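Flavoprotein (Thermotoga maritima, PDB 5V8S) binds a mu-oxo-diiron centre in a metallo-beta-lactamase-like domain and, with FMN as a likely cofactor, probably acts as an oxidoreductase in electron transfer. Local coordinates at residues V29-D35 against L187-L191; G174-D180 against K234-H240; V206-V211 against H254-V258. The protein carries 1 engineered substitution. All coordinates share one frame. Residues are numbered along the deposited sequence.

Interaction 1: V29-D35 against L187-L191; sequences VLRIDDD and LPEIL
This is a buried contact between a strand and a loop, centred on one arginine. V29-D35 lies on strand 26-34 (phi -83 to -121°, psi 98 to 142° through D34); L187-L191 is irregular and belongs to the connection from strand 175-179 to helix 196-214. The CA of D33 lies 6.2 Å from that of L187, and the CA of R31 lies 8.7 Å from that of L191. V29, R31 and D33 point their CB atoms toward the loop, whereas L30 and I32 point away, L30 meeting helix 74-82. R31 spans the gap with an extended chain (chi1 to chi3 all t). Its guanidinium donates near its own plane to two loop carbonyls, R31 NH2 to P188 O at 2.8 Å (156°) and R31 NH1 to I190 O at 3.1 Å (148°); a water, 2.9 Å from R31 NH1 and 2.8 Å from L191 O, adds a third link. D33 (chi1 m) orients the group through a salt bridge, R31 NE to D33 OD1, 2.7 Å. W17 joins in, bonding D33 OD2 and making a cation-pi contact with R31. Leucines close the two ends: L187 CD2 is 3.7 Å from D33 CB, and L191 CD1 is 4.0 Å from V29 CG1. A strand arginine, aligned by an i+2 aspartate, thus holds loop carbonyls over a sheet face of the metallo-beta-lactamase-like sandwich.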
loop_
_atom_site.group_PDB
_atom_site.type_symbol
_atom_site.label_atom_id
_atom_site.label_comp_id
_atom_site.label_asym_id
_atom_site.label_seq_id
_atom_site.Cartn_x
_atom_site.Cartn_y
_atom_site.Cartn_z
ATOM N N VAL A 29 30.732 -18.072 12.143
ATOM C CA VAL A 29 29.670 -17.194 11.656
ATOM C C VAL A 29 29.896 -15.802 12.217
ATOM O O VAL A 29 30.295 -15.636 13.379
ATOM C CB VAL A 29 28.255 -17.709 12.013
ATOM C CG1 VAL A 29 28.076 -17.794 13.533
ATOM C CG2 VAL A 29 27.170 -16.842 11.356
ATOM N N LEU A 30 29.623 -14.804 11.381
ATOM C CA LEU A 30 29.535 -13.400 11.774
ATOM C C LEU A 30 28.117 -12.969 11.429
ATOM O O LEU A 30 27.781 -12.834 10.247
ATOM C CB LEU A 30 30.539 -12.555 10.995
ATOM C CG LEU A 30 32.000 -12.909 11.258
ATOM C CD1 LEU A 30 32.837 -12.541 10.079
ATOM C CD2 LEU A 30 32.498 -12.192 12.489
ATOM N N ARG A 31 27.289 -12.765 12.451
ATOM C CA ARG A 31 25.870 -12.476 12.271
ATOM C C ARG A 31 25.554 -11.136 12.917
ATOM O O ARG A 31 25.913 -10.904 14.078
ATOM C CB ARG A 31 24.998 -13.583 12.905
ATOM C CG ARG A 31 23.519 -13.226 13.058
ATOM C CD ARG A 31 22.663 -14.373 13.586
ATOM N NE ARG A 31 21.524 -13.839 14.337
ATOM C CZ ARG A 31 20.679 -14.575 15.050
ATOM N NH1 ARG A 31 20.802 -15.897 15.078
ATOM N NH2 ARG A 31 19.709 -13.989 15.744
ATOM N N ILE A 32 24.891 -10.258 12.171
ATOM C CA ILE A 32 24.380 -9.008 12.728
ATOM C C ILE A 32 22.855 -9.030 12.663
ATOM O O ILE A 32 22.271 -9.481 11.671
ATOM C CB ILE A 32 24.992 -7.762 12.057
ATOM C CG1 ILE A 32 24.601 -6.514 12.847
ATOM C CG2 ILE A 32 24.585 -7.648 10.588
ATOM C CD1 ILE A 32 25.352 -5.269 12.452
ATOM N N ASP A 33 22.223 -8.615 13.747
ATOM C CA ASP A 33 20.764 -8.618 13.870
ATOM C C ASP A 33 20.244 -7.218 13.539
ATOM O O ASP A 33 20.389 -6.292 14.344
ATOM C CB ASP A 33 20.371 -9.067 15.278
ATOM C CG ASP A 33 20.613 -10.544 15.499
ATOM O OD1 ASP A 33 21.046 -11.206 14.541
ATOM O OD2 ASP A 33 20.357 -11.038 16.613
ATOM N N ASP A 34 19.627 -7.069 12.363
ATOM C CA ASP A 34 19.163 -5.759 11.893
ATOM C C ASP A 34 17.800 -5.486 12.518
ATOM O O ASP A 34 16.767 -5.945 12.024
ATOM C CB ASP A 34 19.097 -5.719 10.369
ATOM C CG ASP A 34 18.865 -4.323 9.833
ATOM O OD1 ASP A 34 18.596 -3.430 10.654
ATOM O OD2 ASP A 34 18.946 -4.135 8.609
ATOM N N ASP A 35 17.804 -4.726 13.604
ATOM C CA ASP A 35 16.571 -4.266 14.229
ATOM C C ASP A 35 16.218 -2.834 13.837
ATOM O O ASP A 35 15.315 -2.244 14.441
ATOM C CB ASP A 35 16.622 -4.421 15.752
ATOM C CG ASP A 35 17.732 -3.623 16.392
ATOM O OD1 ASP A 35 18.561 -3.041 15.674
ATOM O OD2 ASP A 35 17.775 -3.583 17.639
ATOM N N LEU A 187 14.779 -12.494 14.384
ATOM C CA LEU A 187 16.067 -12.478 15.062
ATOM C C LEU A 187 16.040 -13.450 16.231
ATOM O O LEU A 187 15.892 -13.025 17.385
ATOM C CB LEU A 187 16.353 -11.067 15.562
ATOM C CG LEU A 187 16.339 -9.992 14.475
ATOM C CD1 LEU A 187 16.456 -8.600 15.107
ATOM C CD2 LEU A 187 17.435 -10.256 13.441
ATOM N N PRO A 188 16.188 -14.750 15.980
ATOM C CA PRO A 188 16.012 -15.729 17.049
ATOM C C PRO A 188 17.091 -15.592 18.106
ATOM O O PRO A 188 18.209 -15.136 17.854
ATOM C CB PRO A 188 16.115 -17.076 16.321
ATOM C CG PRO A 188 15.997 -16.766 14.876
ATOM C CD PRO A 188 16.514 -15.396 14.699
ATOM N N GLU A 189 16.746 -16.052 19.300
ATOM C CA GLU A 189 17.582 -15.891 20.476
ATOM C C GLU A 189 18.754 -16.869 20.517
ATOM O O GLU A 189 19.450 -16.923 21.534
ATOM C CB GLU A 189 16.722 -16.065 21.738
ATOM C CG GLU A 189 15.257 -15.594 21.595
ATOM C CD GLU A 189 14.551 -15.428 22.945
ATOM O OE1 GLU A 189 13.371 -15.835 23.066
ATOM O OE2 GLU A 189 15.179 -14.893 23.889
ATOM N N ILE A 190 18.986 -17.643 19.458
ATOM C CA ILE A 190 20.130 -18.552 19.368
ATOM C C ILE A 190 20.552 -18.624 17.905
ATOM O O ILE A 190 19.864 -18.121 17.018
ATOM C CB ILE A 190 19.856 -19.949 19.976
ATOM C CG1 ILE A 190 18.764 -20.697 19.223
ATOM C CG2 ILE A 190 19.498 -19.831 21.468
ATOM C CD1 ILE A 190 18.701 -22.189 19.671
ATOM N N LEU A 191 21.711 -19.237 17.649
ATOM C CA LEU A 191 22.252 -19.273 16.292
ATOM C C LEU A 191 21.668 -20.389 15.442
ATOM O O LEU A 191 21.588 -20.247 14.211
ATOM C CB LEU A 191 23.777 -19.462 16.309
ATOM C CG LEU A 191 24.630 -18.300 16.794
ATOM C CD1 LEU A 191 26.088 -18.716 16.913
ATOM C CD2 LEU A 191 24.493 -17.167 15.822
HETATM O O HOH W 1 21.914 -17.665 13.093
#

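Interaction 2: G174-D180 against K234-H240. With FEO (mu-oxo-diiron), chain C.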
loop_
_atom_site.group_PDB
_atom_site.type_symbol
_atom_site.label_atom_id
_atom_site.label_comp_id
_atom_site.label_asym_id
_atom_site.label_seq_id
_atom_site.Cartn_x
_atom_site.Cartn_y
_atom_site.Cartn_z
ATOM N N GLY A 174 29.796 -31.423 2.646
ATOM C CA GLY A 174 28.533 -31.626 3.325
ATOM C C GLY A 174 27.947 -30.371 3.925
ATOM O O GLY A 174 26.764 -30.361 4.298
ATOM N N ILE A 175 28.734 -29.305 4.020
ATOM C CA ILE A 175 28.270 -28.037 4.572
ATOM C C ILE A 175 27.900 -27.132 3.411
ATOM O O ILE A 175 28.733 -26.869 2.541
ATOM C CB ILE A 175 29.355 -27.399 5.447
ATOM C CG1 ILE A 175 29.710 -28.352 6.595
ATOM C CG2 ILE A 175 28.908 -26.028 5.957
ATOM C CD1 ILE A 175 30.882 -27.891 7.429
ATOM N N LEU A 176 26.662 -26.641 3.388
ATOM C CA LEU A 176 26.179 -25.821 2.283
ATOM C C LEU A 176 26.045 -24.374 2.752
ATOM O O LEU A 176 25.267 -24.081 3.668
ATOM C CB LEU A 176 24.827 -26.348 1.791
ATOM C CG LEU A 176 24.364 -25.798 0.439
ATOM C CD1 LEU A 176 25.159 -26.439 -0.686
ATOM C CD2 LEU A 176 22.884 -26.033 0.240
ATOM N N PHE A 177 26.814 -23.480 2.134
ATOM C CA PHE A 177 26.687 -22.040 2.347
ATOM C C PHE A 177 25.749 -21.537 1.259
ATOM O O PHE A 177 26.104 -21.530 0.078
ATOM C CB PHE A 177 28.054 -21.359 2.245
ATOM C CG PHE A 177 29.068 -21.858 3.238
ATOM C CD1 PHE A 177 29.895 -22.929 2.930
ATOM C CD2 PHE A 177 29.228 -21.228 4.463
ATOM C CE1 PHE A 177 30.857 -23.372 3.842
ATOM C CE2 PHE A 177 30.194 -21.656 5.372
ATOM C CZ PHE A 177 31.003 -22.729 5.061
ATOM N N SER A 178 24.528 -21.173 1.645
ATOM C CA SER A 178 23.452 -21.054 0.680
ATOM C C SER A 178 22.900 -19.647 0.527
ATOM O O SER A 178 21.990 -19.452 -0.279
ATOM C CB SER A 178 22.312 -22.002 1.067
ATOM O OG SER A 178 21.911 -21.776 2.398
ATOM N N CYS A 179 23.402 -18.674 1.285
ATOM C CA CYS A 179 22.952 -17.286 1.205
ATOM C C CYS A 179 21.425 -17.170 1.320
ATOM O O CYS A 179 20.876 -17.583 2.330
ATOM C CB CYS A 179 23.524 -16.572 -0.019
ATOM S SG CYS A 179 23.539 -14.785 0.213
ATOM N N ASP A 180 20.707 -16.639 0.323
ATOM C CA ASP A 180 19.255 -16.473 0.493
ATOM C C ASP A 180 18.505 -17.789 0.524
ATOM O O ASP A 180 17.390 -17.833 1.066
ATOM C CB ASP A 180 18.629 -15.654 -0.635
ATOM C CG ASP A 180 18.958 -14.163 -0.565
ATOM O OD1 ASP A 180 19.562 -13.717 0.433
ATOM O OD2 ASP A 180 18.627 -13.440 -1.528
ATOM N N LYS A 234 24.961 -32.126 5.349
ATOM C CA LYS A 234 25.041 -32.270 6.795
ATOM C C LYS A 234 24.722 -30.984 7.552
ATOM O O LYS A 234 24.358 -31.058 8.733
ATOM C CB LYS A 234 26.403 -32.858 7.216
ATOM C CG LYS A 234 27.567 -31.908 7.341
ATOM C CD LYS A 234 28.811 -32.661 7.840
ATOM C CE LYS A 234 29.985 -31.721 8.126
ATOM N NZ LYS A 234 31.278 -32.438 8.329
ATOM N N ALA A 235 24.777 -29.822 6.895
ATOM C CA ALA A 235 24.455 -28.556 7.526
ATOM C C ALA A 235 24.134 -27.567 6.423
ATOM O O ALA A 235 24.690 -27.639 5.323
ATOM C CB ALA A 235 25.603 -28.037 8.394
ATOM N N LEU A 236 23.192 -26.672 6.721
ATOM C CA LEU A 236 22.839 -25.581 5.822
ATOM C C LEU A 236 23.055 -24.276 6.568
ATOM O O LEU A 236 22.456 -24.055 7.630
ATOM C CB LEU A 236 21.394 -25.716 5.334
ATOM C CG LEU A 236 20.994 -24.748 4.219
ATOM C CD1 LEU A 236 19.958 -25.399 3.328
ATOM C CD2 LEU A 236 20.458 -23.422 4.751
ATOM N N LEU A 237 23.909 -23.414 6.003
ATOM C CA LEU A 237 24.352 -22.163 6.613
ATOM C C LEU A 237 23.895 -21.035 5.692
ATOM O O LEU A 237 24.595 -20.687 4.718
ATOM C CB LEU A 237 25.877 -22.140 6.744
ATOM C CG LEU A 237 26.503 -22.862 7.950
ATOM C CD1 LEU A 237 25.944 -24.259 8.148
ATOM C CD2 LEU A 237 28.012 -22.874 7.823
ATOM N N PRO A 238 22.722 -20.460 5.934
ATOM C CA PRO A 238 22.199 -19.411 5.044
ATOM C C PRO A 238 22.622 -18.015 5.440
ATOM O O PRO A 238 23.214 -17.797 6.501
ATOM C CB PRO A 238 20.684 -19.552 5.213
ATOM C CG PRO A 238 20.561 -19.908 6.687
ATOM C CD PRO A 238 21.805 -20.745 7.046
ATOM N N GLY A 239 22.242 -17.044 4.604
ATOM C CA GLY A 239 22.591 -15.654 4.810
ATOM C C GLY A 239 21.687 -14.885 5.731
ATOM O O GLY A 239 22.031 -13.767 6.105
ATOM N N HIS A 240 20.540 -15.451 6.077
ATOM C CA HIS A 240 19.579 -14.796 6.954
ATOM C C HIS A 240 18.958 -15.841 7.858
ATOM O O HIS A 240 18.547 -16.894 7.379
ATOM C CB HIS A 240 18.436 -14.148 6.151
ATOM C CG HIS A 240 18.891 -13.237 5.053
ATOM N ND1 HIS A 240 19.529 -12.037 5.283
ATOM C CD2 HIS A 240 18.803 -13.363 3.711
ATOM C CE1 HIS A 240 19.805 -11.456 4.128
ATOM N NE2 HIS A 240 19.366 -12.237 3.160
HETATM FE FE1 FEO C . 18.650 -11.470 -2.186
HETATM FE FE2 FEO C . 19.647 -11.664 1.069
HETATM O O FEO C . 19.652 -10.966 -0.677
HETATM O O HOH W 2 25.630 -18.735 3.101
HETATM O O HOH W 3 17.003 -10.921 -0.824
HETATM O O HOH W 4 17.376 -11.570 0.992
#
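Two neighbouring parallel strands, 175-179 and 235-238, joined through helices 196-214 and 218-228, form a beta-alpha-beta crossover in the metallo-beta-lactamase-like domain. Their axes approach to 4.7 Å at 26°. L237, with the largest buried area, works through both backbone and side chain. L237 N donates to L176 O (2.8 Å, 167°) and L237 O accepts from S178 N (3.1 Å, 163°), while L176 N reaches A235 O at 2.9 Å. L237 CD2 lies 3.5 Å from F177 CE2 and 3.8 Å from I175 CG2, so I175, F177 and L237 pack on one sheet face, where F22 and I21 of strand 16-22 and V57 and Y55 of strand 50-59 also meet them. I175 extends this cluster toward the strand starts: I175 CG1 is 3.7 Å from K234 CE, the aliphatic part of that lysine lying along it. K234 N bonds G174 O at 2.7 Å, an oxygen that A235 N also meets weakly at 3.3 Å. G174 has phi/psi of 98/-13°, where a CB would be jammed. Further along, G239 N donates to C179 O (2.7 Å, 173°), holding the two backbones together just before D180 and H240, which bind the iron pair. D180 bridges it, D180 OD2 to FE1 and D180 OD1 to FE2 both at 2.1 Å; H240 ND1 is hydrogen-bonded to S51 O, and H240 NE2 binds FE2 at 2.2 Å.

Interaction 3: V206-V211 against H254-V258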
loop_
_atom_site.group_PDB
_atom_site.type_symbol
_atom_site.label_atom_id
_atom_site.label_comp_id
_atom_site.label_asym_id
_atom_site.label_seq_id
_atom_site.Cartn_x
_atom_site.Cartn_y
_atom_site.Cartn_z
ATOM N N VAL A 206 10.127 -18.077 8.109
ATOM C CA VAL A 206 10.739 -18.598 6.890
ATOM C C VAL A 206 9.734 -18.558 5.752
ATOM O O VAL A 206 10.047 -18.108 4.649
ATOM C CB VAL A 206 11.273 -20.023 7.122
ATOM C CG1 VAL A 206 11.793 -20.615 5.811
ATOM C CG2 VAL A 206 12.355 -19.991 8.174
ATOM N N THR A 207 8.492 -18.979 6.013
ATOM C CA THR A 207 7.477 -18.920 4.968
ATOM C C THR A 207 7.295 -17.491 4.476
ATOM O O THR A 207 7.197 -17.246 3.268
ATOM C CB THR A 207 6.154 -19.457 5.500
ATOM O OG1 THR A 207 6.361 -20.812 5.909
ATOM C CG2 THR A 207 5.095 -19.416 4.406
ATOM N N LYS A 208 7.234 -16.537 5.405
ATOM C CA LYS A 208 7.081 -15.133 5.032
ATOM C C LYS A 208 8.218 -14.672 4.126
ATOM O O LYS A 208 7.985 -13.966 3.138
ATOM C CB LYS A 208 7.029 -14.295 6.306
ATOM C CG LYS A 208 6.668 -12.835 6.113
ATOM C CD LYS A 208 6.663 -12.161 7.492
ATOM C CE LYS A 208 6.433 -10.680 7.462
ATOM N NZ LYS A 208 6.427 -10.123 8.853
ATOM N N TYR A 209 9.457 -15.054 4.460
ATOM C CA TYR A 209 10.626 -14.746 3.638
ATOM C C TYR A 209 10.522 -15.396 2.260
ATOM O O TYR A 209 10.750 -14.747 1.231
ATOM C CB TYR A 209 11.890 -15.225 4.372
ATOM C CG TYR A 209 13.146 -15.003 3.577
ATOM C CD1 TYR A 209 13.800 -13.784 3.623
ATOM C CD2 TYR A 209 13.684 -16.014 2.771
ATOM C CE1 TYR A 209 14.956 -13.567 2.890
ATOM C CE2 TYR A 209 14.818 -15.796 2.038
ATOM C CZ TYR A 209 15.444 -14.565 2.099
ATOM O OH TYR A 209 16.582 -14.350 1.354
ATOM N N ILE A 210 10.188 -16.684 2.211
ATOM C CA ILE A 210 10.074 -17.371 0.929
ATOM C C ILE A 210 9.116 -16.640 0.012
ATOM O O ILE A 210 9.428 -16.356 -1.149
ATOM C CB ILE A 210 9.631 -18.833 1.119
ATOM C CG1 ILE A 210 10.706 -19.646 1.816
ATOM C CG2 ILE A 210 9.309 -19.448 -0.228
ATOM C CD1 ILE A 210 10.198 -21.000 2.314
ATOM N N VAL A 211 7.908 -16.378 0.497
ATOM C CA VAL A 211 6.884 -15.824 -0.384
ATOM C C VAL A 211 7.273 -14.419 -0.839
ATOM O O VAL A 211 7.220 -14.096 -2.035
ATOM C CB VAL A 211 5.492 -15.851 0.272
ATOM C CG1 VAL A 211 4.448 -15.256 -0.689
ATOM C CG2 VAL A 211 5.076 -17.280 0.658
ATOM N N HIS A 254 10.604 -27.877 4.234
ATOM C CA HIS A 254 9.724 -26.725 4.402
ATOM C C HIS A 254 9.742 -25.840 3.160
ATOM O O HIS A 254 8.686 -25.412 2.685
ATOM C CB HIS A 254 10.123 -25.924 5.642
ATOM C CG HIS A 254 9.185 -24.806 5.964
ATOM N ND1 HIS A 254 7.974 -25.020 6.578
ATOM C CD2 HIS A 254 9.268 -23.474 5.741
ATOM C CE1 HIS A 254 7.349 -23.863 6.725
ATOM N NE2 HIS A 254 8.116 -22.910 6.237
ATOM N N TYR A 255 10.934 -25.574 2.609
ATOM C CA TYR A 255 11.020 -24.781 1.380
ATOM C C TYR A 255 10.202 -25.433 0.270
ATOM O O TYR A 255 9.451 -24.767 -0.438
ATOM C CB TYR A 255 12.492 -24.615 0.950
ATOM C CG TYR A 255 13.072 -23.286 1.338
ATOM C CD1 TYR A 255 13.295 -22.967 2.675
ATOM C CD2 TYR A 255 13.345 -22.327 0.377
ATOM C CE1 TYR A 255 13.781 -21.728 3.046
ATOM C CE2 TYR A 255 13.827 -21.087 0.734
ATOM C CZ TYR A 255 14.042 -20.784 2.059
ATOM O OH TYR A 255 14.511 -19.525 2.374
ATOM N N VAL A 256 10.308 -26.753 0.134
ATOM C CA VAL A 256 9.579 -27.458 -0.918
ATOM C C VAL A 256 8.078 -27.424 -0.653
ATOM O O VAL A 256 7.276 -27.218 -1.576
ATOM C CB VAL A 256 10.120 -28.895 -1.056
ATOM C CG1 VAL A 256 9.211 -29.729 -1.943
ATOM C CG2 VAL A 256 11.506 -28.864 -1.633
ATOM N N SER A 257 7.671 -27.621 0.602
ATOM C CA SER A 257 6.250 -27.582 0.942
ATOM C C SER A 257 5.633 -26.220 0.635
ATOM O O SER A 257 4.515 -26.135 0.109
ATOM C CB SER A 257 6.081 -27.907 2.424
ATOM O OG SER A 257 4.721 -27.872 2.771
ATOM N N VAL A 258 6.342 -25.144 0.964
ATOM C CA VAL A 258 5.853 -23.809 0.646
ATOM C C VAL A 258 5.786 -23.617 -0.861
ATOM O O VAL A 258 4.799 -23.094 -1.389
ATOM C CB VAL A 258 6.725 -22.744 1.336
ATOM C CG1 VAL A 258 6.392 -21.327 0.831
ATOM C CG2 VAL A 258 6.563 -22.830 2.834
#
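I210 forms the apolar centre, set against the ring of Y255: its CD1 stands 3.6 Å from the ring centroid and only 6° off the normal, a CH-pi contact over the face, and its CG1 is 3.5 Å from Y255 CZ. V206 CG1 adds a further contact with the same tyrosine, 3.6 Å from Y255 CE1. Beside this, V258 packs CG1 on I210 CG2 at 3.6 Å, with V211 CG2 more loosely placed at 4.3 Å from V258 CG1. I221 of helix 218-228 also touches I210, and P318 lies against both V211 and V258.

The segments of helices 196-214 and 248-260 approach to 10.4 Å between axes and cross at -56°. V206 and I210 on one helix, and H254 and V258 on the other, are each four residues apart and all point toward the partner; i+4 ridges on both helices at an angle near -50° fit ridges-into-grooves packing.

Outward, the contact turns polar in two directions. At one edge T207 OG1 and H254 NE2 share a hydrogen bond of 2.8 Å, the oxygen lying near the plane of the imidazole. At the other, Y255 OH reaches the ring edge of Y209, 3.6 Å from Y209 CD2, while hydrogen-bonding to the carbonyl of G183. The side chain of Y209, edge-to-face with Y185, comes to about 4 Å from the diiron group. Helix 196-214, which brings Y209 to the metal site, thus packs on helix 248-260 by ridges-into-grooves in the helical layer of the metallo-beta-lactamase-like domain.

Interactions 2 and 3 meet directly at the diiron site: Y209 OH of interaction 3 packs 3.1 Å from D180 CG and 3.4 Å from H240 CD2 of interaction 2, although the two centres are 16 Å apart. H97, E99, D101, D102 and H163 complete the pocket; D102 is the engineered residue. Interaction 1 stands back, with its centre 15 Å from that of interaction 2 and nearest atoms about 6 Å apart; the D34 side chain is about 11 Å from the diiron group. Sequence nevertheless joins all three, since loop 187-191 of interaction 1 follows strand 175-179 of interaction 2 and precedes helix 196-214 of interaction 3.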